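PDB 6XSX: ZmpA Glycopeptidase from Clostridium perfringens, which probably cleaves the polypeptide backbone of glycosylated proteins as a metal-dependent M60-family peptidase, this chain being its catalytic module. Local coordinates for residues A[214-226]-A[298-310]. Residues are numbered along the deposited sequence; the frame is centred on the assembly and turned at random.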
loop_
_atom_site.group_PDB
_atom_site.type_symbol
_atom_site.label_atom_id
_atom_site.label_comp_id
_atom_site.label_asym_id
_atom_site.label_seq_id
_atom_site.Cartn_x
_atom_site.Cartn_y
_atom_site.Cartn_z
ATOM N N ASP A 214 13.156 1.367 -0.575
ATOM C CA ASP A 214 13.171 2.739 -0.091
ATOM C C ASP A 214 12.274 3.612 -0.966
ATOM O O ASP A 214 11.553 4.463 -0.452
ATOM C CB ASP A 214 14.599 3.284 0.052
ATOM C CG ASP A 214 15.294 2.780 1.305
ATOM O OD1 ASP A 214 14.580 2.336 2.229
ATOM O OD2 ASP A 214 16.543 2.816 1.350
ATOM N N GLU A 215 12.326 3.387 -2.283
ATOM C CA GLU A 215 11.512 4.138 -3.224
ATOM C C GLU A 215 10.029 3.902 -2.932
ATOM O O GLU A 215 9.229 4.815 -3.106
ATOM C CB GLU A 215 11.843 3.765 -4.674
ATOM C CG GLU A 215 13.150 4.352 -5.192
ATOM C CD GLU A 215 13.238 5.874 -5.232
ATOM O OE1 GLU A 215 12.190 6.540 -5.118
ATOM O OE2 GLU A 215 14.356 6.399 -5.380
ATOM N N VAL A 216 9.665 2.676 -2.521
ATOM C CA VAL A 216 8.266 2.369 -2.249
ATOM C C VAL A 216 7.787 3.180 -1.041
ATOM O O VAL A 216 6.706 3.767 -1.093
ATOM C CB VAL A 216 8.014 0.859 -2.072
ATOM C CG1 VAL A 216 6.637 0.561 -1.503
ATOM C CG2 VAL A 216 8.212 0.100 -3.375
ATOM N N ILE A 217 8.603 3.228 0.028
ATOM C CA ILE A 217 8.225 3.934 1.249
ATOM C C ILE A 217 8.137 5.439 0.979
ATOM O O ILE A 217 7.211 6.103 1.447
ATOM C CB ILE A 217 9.176 3.605 2.425
ATOM C CG1 ILE A 217 9.138 2.120 2.796
ATOM C CG2 ILE A 217 8.881 4.499 3.631
ATOM C CD1 ILE A 217 7.804 1.659 3.340
ATOM N N LYS A 218 9.101 5.967 0.214
ATOM C CA LYS A 218 9.100 7.368 -0.186
ATOM C C LYS A 218 7.789 7.704 -0.903
ATOM O O LYS A 218 7.063 8.603 -0.490
ATOM C CB LYS A 218 10.322 7.673 -1.060
ATOM C CG LYS A 218 10.677 9.149 -1.194
ATOM C CD LYS A 218 11.999 9.368 -1.905
ATOM C CE LYS A 218 12.122 10.749 -2.517
ATOM N NZ LYS A 218 12.882 10.689 -3.791
ATOM N N GLU A 219 7.484 6.964 -1.973
ATOM C CA GLU A 219 6.293 7.210 -2.773
ATOM C C GLU A 219 5.045 7.084 -1.891
ATOM O O GLU A 219 4.159 7.933 -1.960
ATOM C CB GLU A 219 6.290 6.303 -4.013
ATOM C CG GLU A 219 5.114 6.502 -4.959
ATOM C CD GLU A 219 4.859 7.936 -5.398
ATOM O OE1 GLU A 219 5.829 8.711 -5.487
ATOM O OE2 GLU A 219 3.690 8.281 -5.637
ATOM N N THR A 220 5.015 6.068 -1.018
ATOM C CA THR A 220 3.870 5.828 -0.152
ATOM C C THR A 220 3.662 7.006 0.793
ATOM O O THR A 220 2.533 7.452 1.007
ATOM C CB THR A 220 3.991 4.537 0.669
ATOM O OG1 THR A 220 3.896 3.434 -0.231
ATOM C CG2 THR A 220 2.905 4.411 1.719
ATOM N N MET A 221 4.761 7.514 1.349
ATOM C CA MET A 221 4.612 8.541 2.357
ATOM C C MET A 221 4.237 9.876 1.711
ATOM O O MET A 221 3.420 10.612 2.260
ATOM C CB MET A 221 5.847 8.622 3.257
ATOM C CG MET A 221 5.822 7.489 4.256
ATOM S SD MET A 221 7.180 7.453 5.420
ATOM C CE MET A 221 6.642 8.684 6.609
ATOM N N LYS A 222 4.775 10.146 0.516
ATOM C CA LYS A 222 4.320 11.281 -0.275
ATOM C C LYS A 222 2.814 11.176 -0.557
ATOM O O LYS A 222 2.061 12.111 -0.288
ATOM C CB LYS A 222 5.135 11.388 -1.567
ATOM C CG LYS A 222 4.724 12.535 -2.482
ATOM C CD LYS A 222 5.539 12.548 -3.758
ATOM C CE LYS A 222 4.879 13.323 -4.878
ATOM N NZ LYS A 222 5.669 13.213 -6.130
ATOM N N TYR A 223 2.367 10.030 -1.080
ATOM C CA TYR A 223 0.956 9.831 -1.391
ATOM C C TYR A 223 0.067 10.034 -0.163
ATOM O O TYR A 223 -1.070 10.483 -0.306
ATOM C CB TYR A 223 0.738 8.451 -2.017
ATOM C CG TYR A 223 -0.648 8.116 -2.521
ATOM C CD1 TYR A 223 -1.295 8.889 -3.481
ATOM C CD2 TYR A 223 -1.285 6.963 -2.088
ATOM C CE1 TYR A 223 -2.547 8.534 -3.966
ATOM C CE2 TYR A 223 -2.538 6.598 -2.551
ATOM C CZ TYR A 223 -3.173 7.388 -3.492
ATOM O OH TYR A 223 -4.399 7.001 -3.952
ATOM N N TRP A 224 0.578 9.691 1.031
ATOM C CA TRP A 224 -0.203 9.734 2.260
ATOM C C TRP A 224 -0.146 11.121 2.909
ATOM O O TRP A 224 -0.818 11.358 3.914
ATOM C CB TRP A 224 0.285 8.641 3.222
ATOM C CG TRP A 224 -0.813 7.757 3.725
ATOM C CD1 TRP A 224 -1.271 7.664 5.006
ATOM C CD2 TRP A 224 -1.605 6.841 2.945
ATOM N NE1 TRP A 224 -2.285 6.748 5.076
ATOM C CE2 TRP A 224 -2.519 6.233 3.829
ATOM C CE3 TRP A 224 -1.630 6.478 1.593
ATOM C CZ2 TRP A 224 -3.446 5.277 3.408
ATOM C CZ3 TRP A 224 -2.539 5.527 1.176
ATOM C CH2 TRP A 224 -3.435 4.935 2.072
ATOM N N GLY A 225 0.677 12.020 2.349
ATOM C CA GLY A 225 0.739 13.406 2.794
ATOM C C GLY A 225 1.695 13.662 3.962
ATOM O O GLY A 225 1.548 14.665 4.666
ATOM N N PHE A 226 2.685 12.777 4.156
ATOM C CA PHE A 226 3.748 13.026 5.126
ATOM C C PHE A 226 4.774 13.960 4.493
ATOM O O PHE A 226 5.756 13.511 3.914
ATOM C CB PHE A 226 4.367 11.718 5.630
ATOM C CG PHE A 226 3.432 10.880 6.463
ATOM C CD1 PHE A 226 3.212 11.180 7.800
ATOM C CD2 PHE A 226 2.766 9.798 5.908
ATOM C CE1 PHE A 226 2.340 10.418 8.563
ATOM C CE2 PHE A 226 1.895 9.036 6.672
ATOM C CZ PHE A 226 1.678 9.350 7.996
ATOM N N THR A 298 -10.597 2.788 2.577
ATOM C CA THR A 298 -9.692 3.841 2.147
ATOM C C THR A 298 -8.291 3.300 1.865
ATOM O O THR A 298 -7.553 3.913 1.103
ATOM C CB THR A 298 -9.701 5.055 3.091
ATOM O OG1 THR A 298 -9.349 4.664 4.418
ATOM C CG2 THR A 298 -11.023 5.788 3.104
ATOM N N ASN A 299 -7.935 2.138 2.433
ATOM C CA ASN A 299 -6.566 1.647 2.317
ATOM C C ASN A 299 -6.272 1.147 0.898
ATOM O O ASN A 299 -5.113 1.011 0.505
ATOM C CB ASN A 299 -6.181 0.711 3.469
ATOM C CG ASN A 299 -5.967 1.451 4.780
ATOM O OD1 ASN A 299 -5.863 2.677 4.800
ATOM N ND2 ASN A 299 -5.883 0.722 5.885
ATOM N N ASN A 300 -7.332 0.909 0.122
ATOM C CA ASN A 300 -7.229 0.465 -1.257
ATOM C C ASN A 300 -6.660 1.566 -2.151
ATOM O O ASN A 300 -6.256 1.311 -3.282
ATOM C CB ASN A 300 -8.607 0.079 -1.794
ATOM C CG ASN A 300 -9.189 -1.108 -1.061
ATOM O OD1 ASN A 300 -8.577 -2.166 -1.018
ATOM N ND2 ASN A 300 -10.365 -0.936 -0.478
ATOM N N MET A 301 -6.691 2.806 -1.666
ATOM C CA MET A 301 -6.206 3.912 -2.471
ATOM C C MET A 301 -4.723 3.707 -2.761
ATOM O O MET A 301 -4.229 4.166 -3.797
ATOM C CB MET A 301 -6.414 5.259 -1.775
ATOM C CG MET A 301 -7.867 5.705 -1.761
ATOM S SD MET A 301 -8.551 6.082 -3.421
ATOM C CE MET A 301 -7.753 7.653 -3.734
ATOM N N LEU A 302 -4.031 2.991 -1.853
ATOM C CA LEU A 302 -2.596 2.801 -2.008
ATOM C C LEU A 302 -2.294 1.842 -3.163
ATOM O O LEU A 302 -1.589 2.221 -4.099
ATOM C CB LEU A 302 -1.905 2.404 -0.692
ATOM C CG LEU A 302 -0.380 2.289 -0.790
ATOM C CD1 LEU A 302 0.269 3.646 -1.046
ATOM C CD2 LEU A 302 0.226 1.647 0.449
ATOM N N PRO A 303 -2.774 0.574 -3.165
ATOM C CA PRO A 303 -2.518 -0.306 -4.306
ATOM C C PRO A 303 -3.006 0.273 -5.641
ATOM O O PRO A 303 -2.329 0.104 -6.656
ATOM C CB PRO A 303 -3.150 -1.646 -3.895
ATOM C CG PRO A 303 -4.159 -1.278 -2.813
ATOM C CD PRO A 303 -3.521 -0.107 -2.092
ATOM N N LEU A 304 -4.142 0.997 -5.637
ATOM C CA LEU A 304 -4.649 1.609 -6.864
ATOM C C LEU A 304 -3.639 2.614 -7.423
ATOM O O LEU A 304 -3.414 2.639 -8.627
ATOM C CB LEU A 304 -6.013 2.272 -6.632
ATOM C CG LEU A 304 -7.189 1.334 -6.356
ATOM C CD1 LEU A 304 -8.399 2.117 -5.862
ATOM C CD2 LEU A 304 -7.559 0.515 -7.578
ATOM N N HIS A 305 -3.030 3.420 -6.540
ATOM C CA HIS A 305 -2.055 4.431 -6.927
ATOM C C HIS A 305 -0.839 3.780 -7.577
ATOM O O HIS A 305 -0.380 4.243 -8.630
ATOM C CB HIS A 305 -1.679 5.317 -5.730
ATOM C CG HIS A 305 -0.537 6.256 -5.947
ATOM N ND1 HIS A 305 -0.622 7.359 -6.775
ATOM C CD2 HIS A 305 0.700 6.289 -5.399
ATOM C CE1 HIS A 305 0.511 8.032 -6.729
ATOM N NE2 HIS A 305 1.352 7.381 -5.903
ATOM N N PHE A 306 -0.360 2.691 -6.953
ATOM C CA PHE A 306 0.805 1.961 -7.421
ATOM C C PHE A 306 0.522 1.325 -8.779
ATOM O O PHE A 306 1.439 1.190 -9.587
ATOM C CB PHE A 306 1.374 1.038 -6.335
ATOM C CG PHE A 306 2.464 1.688 -5.517
ATOM C CD1 PHE A 306 3.780 1.694 -5.961
ATOM C CD2 PHE A 306 2.173 2.333 -4.324
ATOM C CE1 PHE A 306 4.779 2.319 -5.223
ATOM C CE2 PHE A 306 3.168 2.960 -3.586
ATOM C CZ PHE A 306 4.474 2.941 -4.035
ATOM N N GLU A 307 -0.745 0.953 -9.013
ATOM C CA GLU A 307 -1.187 0.505 -10.325
ATOM C C GLU A 307 -1.095 1.655 -11.330
ATOM O O GLU A 307 -0.528 1.499 -12.414
ATOM C CB GLU A 307 -2.598 -0.079 -10.233
ATOM C CG GLU A 307 -2.588 -1.529 -9.786
ATOM C CD GLU A 307 -3.936 -2.142 -9.456
ATOM O OE1 GLU A 307 -4.879 -1.380 -9.113
ATOM O OE2 GLU A 307 -4.033 -3.384 -9.532
ATOM N N ARG A 308 -1.634 2.818 -10.955
ATOM C CA ARG A 308 -1.673 3.956 -11.863
ATOM C C ARG A 308 -0.261 4.433 -12.211
ATOM O O ARG A 308 0.017 4.707 -13.376
ATOM C CB ARG A 308 -2.484 5.111 -11.272
ATOM C CG ARG A 308 -2.449 6.377 -12.112
ATOM C CD ARG A 308 -2.852 7.575 -11.273
ATOM N NE ARG A 308 -3.186 8.737 -12.085
ATOM C CZ ARG A 308 -3.782 9.844 -11.644
ATOM N NH1 ARG A 308 -4.119 9.976 -10.370
ATOM N NH2 ARG A 308 -4.031 10.825 -12.488
ATOM N N ILE A 309 0.631 4.539 -11.214
ATOM C CA ILE A 309 1.929 5.136 -11.508
ATOM C C ILE A 309 2.768 4.216 -12.392
ATOM O O ILE A 309 3.768 4.668 -12.927
ATOM C CB ILE A 309 2.699 5.601 -10.255
ATOM C CG1 ILE A 309 3.111 4.429 -9.355
ATOM C CG2 ILE A 309 1.915 6.673 -9.516
ATOM C CD1 ILE A 309 3.843 4.839 -8.100
ATOM N N LYS A 310 2.353 2.950 -12.565
ATOM C CA LYS A 310 3.074 2.018 -13.422
ATOM C C LYS A 310 2.357 1.836 -14.763
ATOM O O LYS A 310 2.817 1.069 -15.605
ATOM C CB LYS A 310 3.275 0.666 -12.723
ATOM C CG LYS A 310 4.286 0.637 -11.577
ATOM C CD LYS A 310 4.722 -0.774 -11.149
ATOM C CE LYS A 310 3.581 -1.761 -10.977
ATOM N NZ LYS A 310 2.719 -1.450 -9.808
#
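A buried helix-helix packing inside the M60 peptidase module brings E219 and Y223 of helix 206-224 against M301 and H305 of helix 301-309; the axes of the two short helical segments approach to 11.0 Å, their N-to-C directions 117° apart. The Y223 and H305 rings form an offset stack, centroids 3.9 Å apart and planes only 5° from parallel, while H305 CB lies over the same Y223 face in a CH-pi contact. I309 CG2 covers the other face of the imidazole. At its edge, H305 NE2 donates in the ring plane to E219 OE2, a short bond (2.5 Å) and nearly straight (167°); OE2 accepts through its anti lone pair, the one turned away from the other oxygen. With E219 CG anti to the backbone N, a bend at chi2 turns the carboxylate to the imidazole edge, nearly coplanar with the ring. Y223 OH donates to M301 O (2.8 Å) from above the carbonyl plane; the helical H305 N approaches that oxygen from the opposite face, so two bonds grip it. Beside the stack, L302 CD1 packs on Y223 CD2 (3.8 Å), L302 CB meets W224 CZ3 (3.7 Å), and F306 turns its edge to T220 OG1. T220 touches M283 and F306 touches M280 on helix 277-286, whose HExxH pattern, without bound metal here, is consistent with a zincin metallopeptidase fold.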